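Local coordinates for protein GCN5-related N-acetyltransferase (Exiguobacterium sibiricum 255-15, PDB 3GY9) that binds coenzyme A and probably acts as an acyltransferase of the GCN5-related N-acetyltransferase family, its acceptor substrate being unknown, at residues A[71-76]-A[111-116]. Sequence-based numbering, arbitrary orientation.
Sequences SGQART and RLVLYS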
loop_
_atom_site.group_PDB
_atom_site.type_symbol
_atom_site.label_atom_id
_atom_site.label_comp_id
_atom_site.label_asym_id
_atom_site.label_seq_id
_atom_site.Cartn_x
_atom_site.Cartn_y
_atom_site.Cartn_z
ATOM N N SER A 71 6.967 5.041 12.370
ATOM C CA SER A 71 7.695 5.888 13.300
ATOM C C SER A 71 7.270 5.584 14.723
ATOM O O SER A 71 6.093 5.322 14.991
ATOM C CB SER A 71 7.439 7.359 12.992
ATOM O OG SER A 71 6.058 7.653 13.069
ATOM N N GLY A 72 8.245 5.591 15.622
ATOM C CA GLY A 72 7.969 5.486 17.050
ATOM C C GLY A 72 7.605 4.101 17.564
ATOM O O GLY A 72 7.433 3.921 18.771
ATOM N N GLN A 73 7.476 3.130 16.662
ATOM C CA GLN A 73 7.253 1.733 17.032
ATOM C C GLN A 73 8.421 0.913 16.505
ATOM O O GLN A 73 8.948 1.170 15.427
ATOM C CB GLN A 73 5.932 1.221 16.465
ATOM C CG GLN A 73 4.706 1.866 17.096
ATOM C CD GLN A 73 3.402 1.476 16.408
ATOM O OE1 GLN A 73 3.182 0.307 16.083
ATOM N NE2 GLN A 73 2.526 2.456 16.188
ATOM N N ALA A 74 8.848 -0.066 17.290
ATOM C CA ALA A 74 9.994 -0.882 16.916
ATOM C C ALA A 74 9.528 -2.124 16.143
ATOM O O ALA A 74 8.440 -2.640 16.420
ATOM C CB ALA A 74 10.748 -1.285 18.147
ATOM N N ARG A 75 10.331 -2.559 15.156
ATOM C CA ARG A 75 10.072 -3.772 14.362
ATOM C C ARG A 75 8.689 -3.771 13.686
ATOM O O ARG A 75 8.119 -4.838 13.390
ATOM C CB ARG A 75 10.260 -5.021 15.232
ATOM C CG ARG A 75 11.717 -5.222 15.743
ATOM C CD ARG A 75 11.833 -6.406 16.693
ATOM N NE ARG A 75 10.941 -6.257 17.828
ATOM C CZ ARG A 75 9.960 -7.089 18.160
ATOM N NH1 ARG A 75 9.686 -8.162 17.429
ATOM N NH2 ARG A 75 9.224 -6.827 19.231
ATOM N N THR A 76 8.180 -2.570 13.419
ATOM C CA THR A 76 6.846 -2.379 12.874
ATOM C C THR A 76 6.913 -1.586 11.584
ATOM O O THR A 76 7.564 -0.542 11.507
ATOM C CB THR A 76 5.935 -1.640 13.887
ATOM O OG1 THR A 76 5.819 -2.431 15.091
ATOM C CG2 THR A 76 4.544 -1.390 13.317
ATOM N N ARG A 111 5.598 -6.818 12.581
ATOM C CA ARG A 111 4.222 -6.367 12.649
ATOM C C ARG A 111 3.992 -5.351 11.558
ATOM O O ARG A 111 4.886 -4.560 11.280
ATOM C CB ARG A 111 3.965 -5.704 13.996
ATOM C CG ARG A 111 2.551 -5.182 14.174
ATOM C CD ARG A 111 2.307 -4.693 15.605
ATOM N NE ARG A 111 2.199 -5.800 16.549
ATOM C CZ ARG A 111 3.016 -6.017 17.583
ATOM N NH1 ARG A 111 4.021 -5.190 17.865
ATOM N NH2 ARG A 111 2.804 -7.071 18.370
ATOM N N LEU A 112 2.823 -5.379 10.919
ATOM C CA LEU A 112 2.431 -4.340 9.954
ATOM C C LEU A 112 1.162 -3.661 10.403
ATOM O O LEU A 112 0.239 -4.317 10.888
ATOM C CB LEU A 112 2.201 -4.917 8.561
ATOM C CG LEU A 112 3.418 -5.599 7.939
ATOM C CD1 LEU A 112 3.032 -6.200 6.604
ATOM C CD2 LEU A 112 4.599 -4.637 7.763
ATOM N N VAL A 113 1.145 -2.337 10.255
ATOM C CA VAL A 113 0.009 -1.530 10.655
ATOM C C VAL A 113 -0.391 -0.597 9.533
ATOM O O VAL A 113 0.389 -0.325 8.640
ATOM C CB VAL A 113 0.305 -0.714 11.925
ATOM C CG1 VAL A 113 0.748 -1.652 13.051
ATOM C CG2 VAL A 113 1.341 0.375 11.689
ATOM N N LEU A 114 -1.615 -0.094 9.604
ATOM C CA LEU A 114 -2.106 0.856 8.597
ATOM C C LEU A 114 -3.290 1.625 9.163
ATOM O O LEU A 114 -3.892 1.227 10.164
ATOM C CB LEU A 114 -2.476 0.155 7.284
ATOM C CG LEU A 114 -3.590 -0.899 7.364
ATOM C CD1 LEU A 114 -4.970 -0.299 7.102
ATOM C CD2 LEU A 114 -3.318 -2.047 6.395
ATOM N N TYR A 115 -3.607 2.723 8.476
ATOM C CA TYR A 115 -4.771 3.538 8.802
ATOM C C TYR A 115 -5.692 3.582 7.598
ATOM O O TYR A 115 -5.345 4.168 6.580
ATOM C CB TYR A 115 -4.335 4.942 9.197
ATOM C CG TYR A 115 -5.477 5.794 9.698
ATOM C CD1 TYR A 115 -6.266 6.511 8.820
ATOM C CD2 TYR A 115 -5.762 5.862 11.049
ATOM C CE1 TYR A 115 -7.318 7.287 9.275
ATOM C CE2 TYR A 115 -6.814 6.645 11.519
ATOM C CZ TYR A 115 -7.586 7.347 10.617
ATOM O OH TYR A 115 -8.624 8.125 11.073
ATOM N N SER A 116 -6.865 2.955 7.712
ATOM C CA SER A 116 -7.875 3.011 6.662
ATOM C C SER A 116 -9.242 3.199 7.277
ATOM O O SER A 116 -9.730 2.315 7.977
ATOM C CB SER A 116 -7.877 1.730 5.844
ATOM O OG SER A 116 -8.841 1.822 4.799
HETATM O O HOH W 1 4.014 -2.039 17.178
#
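Thr76 and Arg111 pair as parallel neighbours in the sheet, their CA atoms 4.8 Å apart and their side chains on the same face. Thr76 CA makes a C-H···O contact of 3.3 Å to Arg111 O; CB stands farther from that oxygen than CG2, which is 3.8 Å from it. Thr76 OG1 lies beside the backbone N (chi1 -61°), leaving CG2 anti to it. Thr76 CG2 meets both methyls of Val113 at about a right angle, 3.8 Å from Val113 CG1. OG1 comes within 3.9 Å of Arg111 CB, where the side chains cross obliquely, and donates to Ala74 O at 2.9 Å from above that carbonyl's plane, which fixes the hydroxyl's rotation. Thr76 OG1 also accepts from a water 2.8 Å away that donates to Gln73 OE1 and accepts from Arg111 NH1 at 3.2 Å, tying three side chains together. Arg111 N adds a weak, bent hydrogen bond to Arg75 O. Arg111 NE forms a salt bridge with Asp141 OD1, Arg75 NH1 with Asp110 OD2. Away from the coenzyme A pocket, the contact joins the hairpin loop's end and the first residue of strand 76-84 to strand 111-114, its parallel neighbour across the beta-alpha-beta crossover through helix 93-105; strand 138-141 borders the other edge.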